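Local coordinates for protein beta-1,3-glucanosyltransferase (Rhizomucor miehei CAU432, PDB 4WTP) that belongs to glycoside hydrolase family 17, a group of carbohydrate-active enzymes built on a beta/alpha-barrel, at residues N67-F72 / M92-G97; T36-N41 / D260-S265. All blocks are in the same frame, centred on the assembly; numbering follows the deposited sequence. Where two conformers were deposited one is given.

In the fold
Contact 2 opens with the first strand, 39-41, just after the modelled N terminus. The chain then passes through helix 52-62 to strand 68-71, turns back along helix 79-90 and lays strand 93-98 beside 68-71; this short loop is closed by contact 1. Four more barrel strands follow before 260-265 returns to 36-41, so contact 2 closes a loop of 218 residues in which contact 1 is nested. Contact 1 joins the second and third strands of the parallel barrel, contact 2 its first and last. Their centres lie about 9 Å apart, and the neighbouring strands 39-41 and 68-71 tie them together, helped by polar links from Tyr38 to Arg68 and Tyr95.

Contact 1 (N67-F72 / M92-G97); sequences NRVRTF and MRIYLG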
ATOM      1  N   ASN A  67      -8.370   8.934  -6.560  1.00 13.02           N
ATOM      2  CA  ASN A  67      -7.858  10.223  -6.148  1.00 13.30           C
ATOM      3  C   ASN A  67      -6.781  10.101  -5.090  1.00 13.04           C
ATOM      4  O   ASN A  67      -6.441  11.104  -4.453  1.00 15.60           O
ATOM      5  CB  ASN A  67      -8.972  11.140  -5.606  1.00 15.20           C
ATOM      6  CG  ASN A  67      -8.621  12.600  -5.755  1.00 19.00           C
ATOM      7  OD1 ASN A  67      -8.190  13.016  -6.818  1.00 20.95           O
ATOM      8  ND2 ASN A  67      -8.777  13.371  -4.683  1.00 20.77           N
ATOM      9  N   ARG A  68      -6.187   8.916  -4.920  1.00 12.89           N
ATOM     10  CA  ARG A  68      -5.288   8.688  -3.771  1.00 12.24           C
ATOM     11  C   ARG A  68      -4.192   7.700  -4.117  1.00 10.79           C
ATOM     12  O   ARG A  68      -4.458   6.677  -4.766  1.00 10.51           O
ATOM     13  CB  ARG A  68      -6.108   8.162  -2.600  1.00 12.94           C
ATOM     14  CG  ARG A  68      -5.321   7.862  -1.362  1.00 13.91           C
ATOM     15  CD  ARG A  68      -6.232   7.379  -0.247  1.00 15.30           C
ATOM     16  NE  ARG A  68      -7.048   8.451   0.336  1.00 15.56           N
ATOM     17  CZ  ARG A  68      -8.367   8.590   0.166  1.00 15.26           C
ATOM     18  NH1 ARG A  68      -9.011   9.563   0.795  1.00 16.47           N
ATOM     19  NH2 ARG A  68      -9.044   7.793  -0.659  1.00 15.22           N
ATOM     20  N   VAL A  69      -2.960   8.001  -3.700  1.00 11.25           N
ATOM     21  CA  VAL A  69      -1.825   7.107  -3.912  1.00 10.06           C
ATOM     22  C   VAL A  69      -1.131   6.816  -2.597  1.00 10.34           C
ATOM     23  O   VAL A  69      -1.407   7.453  -1.562  1.00 11.26           O
ATOM     24  CB  VAL A  69      -0.803   7.642  -4.949  1.00 10.91           C
ATOM     25  CG1 VAL A  69      -1.466   7.862  -6.292  1.00 12.52           C
ATOM     26  CG2 VAL A  69      -0.195   8.937  -4.429  1.00 13.30           C
ATOM     27  N   ARG A  70      -0.238   5.839  -2.598  1.00 10.65           N
ATOM     28  CA  ARG A  70       0.527   5.506  -1.428  1.00 10.56           C
ATOM     29  C   ARG A  70       1.973   5.270  -1.808  1.00 11.51           C
ATOM     30  O   ARG A  70       2.243   4.545  -2.771  1.00 12.76           O
ATOM     31  CB  ARG A  70      -0.025   4.257  -0.725  1.00  9.77           C
ATOM     32  CG  ARG A  70       0.752   3.748   0.495  1.00 10.29           C
ATOM     33  CD  ARG A  70       1.932   2.841   0.110  1.00 11.89           C
ATOM     34  NE  ARG A  70       2.564   2.236   1.277  1.00 13.64           N
ATOM     35  CZ  ARG A  70       2.189   1.081   1.815  1.00 13.65           C
ATOM     36  NH1 ARG A  70       2.836   0.603   2.880  1.00 16.30           N
ATOM     37  NH2 ARG A  70       1.169   0.395   1.305  1.00 13.66           N
ATOM     38  N   THR A  71       2.882   5.880  -1.052  1.00 12.01           N
ATOM     39  CA  THR A  71       4.333   5.665  -1.199  1.00 13.40           C
ATOM     40  C   THR A  71       4.870   4.819  -0.072  1.00 12.59           C
ATOM     41  O   THR A  71       4.314   4.806   1.013  1.00 12.48           O
ATOM     42  CB  THR A  71       5.078   7.023  -1.277  1.00 14.59           C
ATOM     43  OG1 THR A  71       4.621   7.881  -0.220  1.00 13.97           O
ATOM     44  CG2 THR A  71       4.779   7.690  -2.605  1.00 16.28           C
ATOM     45  N   PHE A  72       5.975   4.099  -0.349  1.00 14.36           N
ATOM     46  CA  PHE A  72       6.503   3.120   0.591  1.00 14.68           C
ATOM     47  C   PHE A  72       7.608   3.589   1.551  1.00 13.63           C
ATOM     48  O   PHE A  72       7.813   2.967   2.593  1.00 16.18           O
ATOM     49  CB  PHE A  72       6.961   1.837  -0.136  1.00 15.77           C
ATOM     50  CG  PHE A  72       5.811   0.994  -0.634  1.00 14.90           C
ATOM     51  CD1 PHE A  72       5.205   0.080   0.202  1.00 16.10           C
ATOM     52  CD2 PHE A  72       5.305   1.177  -1.914  1.00 14.86           C
ATOM     53  CE1 PHE A  72       4.120  -0.685  -0.251  1.00 15.92           C
ATOM     54  CE2 PHE A  72       4.229   0.426  -2.377  1.00 15.36           C
ATOM     55  CZ  PHE A  72       3.645  -0.507  -1.542  1.00 15.59           C
ATOM     56  N   MET A  92      -5.084  15.512  -5.383  0.58 17.83           N
ATOM     57  CA  MET A  92      -5.143  14.121  -4.917  0.58 16.52           C
ATOM     58  C   MET A  92      -4.749  13.985  -3.434  0.58 16.76           C
ATOM     59  O   MET A  92      -4.191  14.916  -2.852  0.58 16.87           O
ATOM     60  CB  MET A  92      -4.244  13.221  -5.797  0.58 16.02           C
ATOM     61  CG  MET A  92      -4.563  13.210  -7.301  0.58 16.01           C
ATOM     62  SD  MET A  92      -3.449  12.217  -8.364  0.58 12.63           S
ATOM     63  CE  MET A  92      -4.107  10.560  -8.021  0.58 15.87           C
ATOM     64  N   ARG A  93      -5.025  12.819  -2.846  1.00 16.23           N
ATOM     65  CA  ARG A  93      -4.655  12.539  -1.454  1.00 14.39           C
ATOM     66  C   ARG A  93      -3.537  11.489  -1.403  1.00 11.65           C
ATOM     67  O   ARG A  93      -3.247  10.853  -2.439  1.00 12.55           O
ATOM     68  CB  ARG A  93      -5.853  12.003  -0.673  1.00 17.40           C
ATOM     69  CG  ARG A  93      -7.184  12.677  -0.949  1.00 20.51           C
ATOM     70  CD  ARG A  93      -7.331  13.926  -0.137  1.00 21.61           C
ATOM     71  NE  ARG A  93      -7.153  13.697   1.300  1.00 19.11           N
ATOM     72  CZ  ARG A  93      -7.075  14.690   2.190  1.00 19.25           C
ATOM     73  NH1 ARG A  93      -7.129  15.957   1.791  1.00 22.21           N
ATOM     74  NH2 ARG A  93      -6.924  14.410   3.475  1.00 19.23           N
ATOM     75  N   ILE A  94      -2.957  11.259  -0.226  1.00 11.74           N
ATOM     76  CA  ILE A  94      -1.805  10.358  -0.119  1.00 11.53           C
ATOM     77  C   ILE A  94      -1.722   9.656   1.231  1.00 11.13           C
ATOM     78  O   ILE A  94      -1.993  10.261   2.272  1.00 12.30           O
ATOM     79  CB  ILE A  94      -0.475  11.103  -0.441  1.00 13.41           C
ATOM     80  CG1 ILE A  94       0.682  10.132  -0.611  1.00 12.69           C
ATOM     81  CG2 ILE A  94      -0.161  12.216   0.557  1.00 14.47           C
ATOM     82  CD1 ILE A  94       1.905  10.752  -1.292  1.00 14.51           C
ATOM     83  N   TYR A  95      -1.290   8.392   1.238  1.00 10.76           N
ATOM     84  CA  TYR A  95      -0.808   7.726   2.458  1.00 10.74           C
ATOM     85  C   TYR A  95       0.701   7.712   2.341  1.00 10.83           C
ATOM     86  O   TYR A  95       1.257   7.267   1.320  1.00 11.95           O
ATOM     87  CB  TYR A  95      -1.281   6.266   2.536  1.00 11.35           C
ATOM     88  CG  TYR A  95      -2.663   6.079   3.115  1.00 11.25           C
ATOM     89  CD1 TYR A  95      -3.812   6.439   2.403  1.00 13.68           C
ATOM     90  CD2 TYR A  95      -2.817   5.498   4.375  1.00 13.55           C
ATOM     91  CE1 TYR A  95      -5.088   6.242   2.953  1.00 13.38           C
ATOM     92  CE2 TYR A  95      -4.058   5.292   4.919  1.00 15.61           C
ATOM     93  CZ  TYR A  95      -5.176   5.697   4.229  1.00 13.01           C
ATOM     94  OH  TYR A  95      -6.421   5.463   4.766  1.00 14.50           O
ATOM     95  N   LEU A  96       1.384   8.205   3.371  1.00 12.23           N
ATOM     96  CA  LEU A  96       2.844   8.161   3.401  1.00 12.32           C
ATOM     97  C   LEU A  96       3.335   6.964   4.196  1.00 12.25           C
ATOM     98  O   LEU A  96       3.039   6.803   5.379  1.00 14.55           O
ATOM     99  CB  LEU A  96       3.376   9.434   4.067  1.00 13.08           C
ATOM    100  CG  LEU A  96       3.156  10.769   3.372  1.00 14.34           C
ATOM    101  CD1 LEU A  96       3.745  11.933   4.176  1.00 14.15           C
ATOM    102  CD2 LEU A  96       3.791  10.737   1.995  1.00 16.09           C
ATOM    103  N   GLY A  97       4.119   6.103   3.542  1.00 12.89           N
ATOM    104  CA  GLY A  97       4.722   4.958   4.211  1.00 14.33           C
ATOM    105  C   GLY A  97       6.125   5.313   4.664  1.00 13.50           C
ATOM    106  O   GLY A  97       6.852   6.043   3.951  1.00 15.10           O
TER
HETATM  107  O   HOH W   1       6.305   7.781   1.810  1.00 15.53           O
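Asn67 O accepts the amide of Arg93, with 2.7 Å to Arg93 N. The parallel ladder continues through Val69 N to Arg93 O, Tyr95 N to Val69 O (3.0 Å) and Thr71 N to Tyr95 O. Gly97 N reaches Thr71 O in a bent, weak bond. The same oxygen takes a second weak bond from Arg70 NE, since the Arg70 chain, bent by about a right angle at chi2 (-84°), runs forward along its own strand. Beside this rung a water accepts from Thr71 OG1 (2.6 Å) and donates to Gly97 O. These strands and helix 79-90 form a beta-alpha-beta unit of the barrel: Val69, Thr71, Met92 and Ile94 pack on the helix, whereas Arg68, Arg70, Arg93 and Tyr95 occupy the other face of the sheet. There Arg68 CD lies in the plane of the Tyr95 ring at its edge, 3.6 Å from CE1. The guanidinium groups of Arg68 and Arg93, planes 75° apart, share Asp126, one at each carboxylate oxygen, and Arg68 also binds Tyr38 O. Tyr95 OH bonds to Tyr38 OH and Lys220, Arg70 NH2 to Asn41 OD1, and Asn67 ND2 to Gly91 O.

Contact 2 (T36-N41 / D260-S265); sequences TFYGIN and DLLYFS
Gly39 N makes a long, weak bond to Leu261 O, an oxygen that also accepts from a water. Farther along the strands Gly39 O accepts the amide of Tyr263, with 3.1 Å to Tyr263 N, and Asn41 N donates to Tyr263 O. These bonds set the first strand of the beta/alpha-barrel parallel to the last. Among the side-chain polar groups, Asn41 ND2 adds a weak bond to Tyr263 O and is hydrogen-bonded to Ser222 O. Stacking is seen just before strand 39-41, where Asp260 lays its carboxylate almost flat on the Tyr38 ring, planes 6° apart, with CB over the ring centre at 3.6 Å in a CH-pi contact. The CB of Tyr38 already points at 260-265, and with CG anti to the backbone N (chi1 171°) the ring presents a face to Asp260. Apolar contacts complete the seam: Leu262 CD2 sits 3.7 Å from Gly39 CA, where no side chain intervenes, and Tyr263 CB meets Phe37 CD1 (3.6 Å), the two rings oblique at 49°. A cis peptide joins Phe264 to Ser265. Because Asp260 OD2 is salt-bridged to Lys220, the negative charge lying over the Tyr38 ring is probably balanced, which would ease the pairing of a carboxylate with an aromatic face.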
ATOM      1  N   THR A  36     -13.168   4.412  -8.335  1.00 14.61           N
ATOM      2  CA  THR A  36     -13.001   2.977  -8.601  1.00 13.20           C
ATOM      3  C   THR A  36     -12.010   2.383  -7.600  1.00 12.10           C
ATOM      4  O   THR A  36     -12.263   1.304  -7.059  1.00 13.79           O
ATOM      5  CB  THR A  36     -12.543   2.692 -10.024  1.00 14.12           C
ATOM      6  OG1 THR A  36     -13.590   3.077 -10.918  1.00 17.98           O
ATOM      7  CG2 THR A  36     -12.302   1.220 -10.244  1.00 14.57           C
ATOM      8  N   PHE A  37     -10.895   3.065  -7.359  1.00 10.23           N
ATOM      9  CA  PHE A  37      -9.999   2.646  -6.273  1.00 10.12           C
ATOM     10  C   PHE A  37     -10.061   3.646  -5.146  1.00 10.23           C
ATOM     11  O   PHE A  37      -9.923   4.851  -5.378  1.00 11.55           O
ATOM     12  CB  PHE A  37      -8.547   2.619  -6.754  1.00  9.97           C
ATOM     13  CG  PHE A  37      -8.259   1.595  -7.814  1.00  9.86           C
ATOM     14  CD1 PHE A  37      -7.886   0.286  -7.495  1.00  9.65           C
ATOM     15  CD2 PHE A  37      -8.279   1.969  -9.164  1.00 11.79           C
ATOM     16  CE1 PHE A  37      -7.598  -0.619  -8.496  1.00 10.19           C
ATOM     17  CE2 PHE A  37      -7.972   1.067 -10.165  1.00 12.61           C
ATOM     18  CZ  PHE A  37      -7.647  -0.236  -9.826  1.00 11.02           C
ATOM     19  N   TYR A  38     -10.193   3.161  -3.913  1.00  9.71           N
ATOM     20  CA  TYR A  38      -9.991   4.021  -2.755  1.00 10.30           C
ATOM     21  C   TYR A  38      -8.586   4.663  -2.862  1.00  9.90           C
ATOM     22  O   TYR A  38      -8.407   5.872  -2.648  1.00 11.36           O
ATOM     23  CB  TYR A  38     -10.130   3.210  -1.460  1.00 10.49           C
ATOM     24  CG  TYR A  38      -9.710   3.988  -0.242  1.00 10.30           C
ATOM     25  CD1 TYR A  38     -10.582   4.890   0.364  1.00 12.56           C
ATOM     26  CD2 TYR A  38      -8.441   3.812   0.319  1.00  9.94           C
ATOM     27  CE1 TYR A  38     -10.189   5.608   1.476  1.00 13.77           C
ATOM     28  CE2 TYR A  38      -8.055   4.530   1.434  1.00 12.47           C
ATOM     29  CZ  TYR A  38      -8.928   5.429   2.010  1.00 12.78           C
ATOM     30  OH  TYR A  38      -8.529   6.141   3.127  1.00 16.01           O
ATOM     31  N   GLY A  39      -7.588   3.851  -3.186  1.00  9.43           N
ATOM     32  CA  GLY A  39      -6.256   4.368  -3.469  1.00  9.59           C
ATOM     33  C   GLY A  39      -5.413   3.302  -4.111  1.00  8.71           C
ATOM     34  O   GLY A  39      -5.812   2.141  -4.148  1.00  8.36           O
ATOM     35  N   ILE A  40      -4.260   3.693  -4.651  0.50  8.97           N
ATOM     36  CA  ILE A  40      -3.386   2.745  -5.351  0.50  9.48           C
ATOM     37  C   ILE A  40      -1.946   2.917  -4.879  0.50  9.23           C
ATOM     38  O   ILE A  40      -1.422   4.052  -4.746  0.50 10.12           O
ATOM     39  CB  ILE A  40      -3.462   2.939  -6.888  0.50 10.78           C
ATOM     40  CG1 ILE A  40      -4.888   2.847  -7.416  0.50 10.69           C
ATOM     41  CG2 ILE A  40      -2.692   1.853  -7.597  0.50 12.07           C
ATOM     42  CD1 ILE A  40      -5.025   3.231  -8.874  0.50 10.84           C
ATOM     43  N   ASN A  41      -1.298   1.779  -4.617  1.00  9.15           N
ATOM     44  CA  ASN A  41       0.096   1.746  -4.267  1.00  8.98           C
ATOM     45  C   ASN A  41       0.968   2.156  -5.451  1.00  9.88           C
ATOM     46  O   ASN A  41       0.741   1.690  -6.569  1.00 10.78           O
ATOM     47  CB  ASN A  41       0.476   0.352  -3.787  1.00  9.20           C
ATOM     48  CG  ASN A  41      -0.086   0.070  -2.402  1.00  9.54           C
ATOM     49  OD1 ASN A  41       0.192   0.797  -1.439  1.00 11.98           O
ATOM     50  ND2 ASN A  41      -0.909  -0.948  -2.299  1.00  9.53           N
ATOM     51  N   ASP A 260     -11.624   0.059   3.242  1.00 10.45           N
ATOM     52  CA  ASP A 260     -10.688   0.889   2.476  1.00 10.09           C
ATOM     53  C   ASP A 260      -9.487   0.046   2.024  1.00  9.52           C
ATOM     54  O   ASP A 260      -8.830  -0.594   2.848  1.00 10.12           O
ATOM     55  CB  ASP A 260     -10.191   2.101   3.297  1.00 10.96           C
ATOM     56  CG  ASP A 260     -11.287   3.087   3.673  1.00 13.37           C
ATOM     57  OD1 ASP A 260     -12.358   3.097   3.032  1.00 14.15           O
ATOM     58  OD2 ASP A 260     -11.002   3.869   4.597  1.00 15.47           O
ATOM     59  N   LEU A 261      -9.236   0.069   0.714  1.00  8.99           N
ATOM     60  CA  LEU A 261      -8.210  -0.750   0.091  1.00  8.60           C
ATOM     61  C   LEU A 261      -7.233   0.076  -0.745  1.00  8.90           C
ATOM     62  O   LEU A 261      -7.668   0.886  -1.581  1.00  9.86           O
ATOM     63  CB  LEU A 261      -8.886  -1.775  -0.837  1.00 10.39           C
ATOM     64  CG  LEU A 261      -7.997  -2.449  -1.888  1.00 10.27           C
ATOM     65  CD1 LEU A 261      -7.025  -3.366  -1.186  1.00 11.32           C
ATOM     66  CD2 LEU A 261      -8.850  -3.195  -2.908  1.00 11.99           C
ATOM     67  N   LEU A 262      -5.940  -0.167  -0.558  1.00  8.62           N
ATOM     68  CA  LEU A 262      -4.912   0.356  -1.474  1.00  8.33           C
ATOM     69  C   LEU A 262      -4.498  -0.813  -2.366  1.00  8.16           C
ATOM     70  O   LEU A 262      -3.895  -1.795  -1.877  1.00  9.10           O
ATOM     71  CB  LEU A 262      -3.701   0.857  -0.681  1.00  9.26           C
ATOM     72  CG  LEU A 262      -4.006   1.993   0.299  1.00  9.81           C
ATOM     73  CD1 LEU A 262      -2.744   2.321   1.105  1.00 11.22           C
ATOM     74  CD2 LEU A 262      -4.592   3.212  -0.428  1.00 10.12           C
ATOM     75  N   TYR A 263      -4.838  -0.719  -3.644  1.00  8.06           N
ATOM     76  CA  TYR A 263      -4.566  -1.830  -4.556  1.00  8.49           C
ATOM     77  C   TYR A 263      -3.084  -1.868  -4.954  1.00  8.08           C
ATOM     78  O   TYR A 263      -2.454  -0.826  -5.108  1.00  9.44           O
ATOM     79  CB  TYR A 263      -5.471  -1.718  -5.789  1.00  8.74           C
ATOM     80  CG  TYR A 263      -5.443  -2.991  -6.599  1.00  9.11           C
ATOM     81  CD1 TYR A 263      -6.206  -4.105  -6.224  1.00  9.50           C
ATOM     82  CD2 TYR A 263      -4.580  -3.124  -7.680  1.00  8.91           C
ATOM     83  CE1 TYR A 263      -6.120  -5.303  -6.909  1.00  8.85           C
ATOM     84  CE2 TYR A 263      -4.485  -4.325  -8.369  1.00  9.09           C
ATOM     85  CZ  TYR A 263      -5.253  -5.399  -7.973  1.00  9.24           C
ATOM     86  OH  TYR A 263      -5.134  -6.616  -8.614  1.00 10.26           O
ATOM     87  N   PHE A 264      -2.538  -3.071  -5.106  1.00  8.48           N
ATOM     88  CA  PHE A 264      -1.124  -3.241  -5.486  1.00  8.94           C
ATOM     89  C   PHE A 264      -1.047  -3.824  -6.898  1.00  9.37           C
ATOM     90  O   PHE A 264      -1.457  -4.971  -7.083  1.00  9.28           O
ATOM     91  CB  PHE A 264      -0.430  -4.203  -4.495  1.00  9.68           C
ATOM     92  CG  PHE A 264       1.050  -4.276  -4.688  1.00 11.05           C
ATOM     93  CD1 PHE A 264       1.613  -5.206  -5.582  1.00 12.31           C
ATOM     94  CD2 PHE A 264       1.885  -3.365  -4.044  1.00 12.51           C
ATOM     95  CE1 PHE A 264       2.989  -5.242  -5.794  1.00 14.23           C
ATOM     96  CE2 PHE A 264       3.259  -3.401  -4.257  1.00 16.09           C
ATOM     97  CZ  PHE A 264       3.813  -4.333  -5.139  1.00 15.99           C
ATOM     98  N   SER A 265      -0.544  -3.096  -7.881  1.00  9.56           N
ATOM     99  CA  SER A 265       0.042  -1.754  -7.730  1.00  9.71           C
ATOM    100  C   SER A 265      -0.337  -0.951  -8.975  1.00  9.45           C
ATOM    101  O   SER A 265      -1.013  -1.461  -9.876  1.00  9.97           O
ATOM    102  CB  SER A 265       1.585  -1.864  -7.641  1.00 12.63           C
ATOM    103  OG  SER A 265       2.143  -2.410  -8.832  1.00 15.24           O
TER
HETATM  104  O   HOH W   2      -8.682   0.233  -4.122  1.00 15.68           O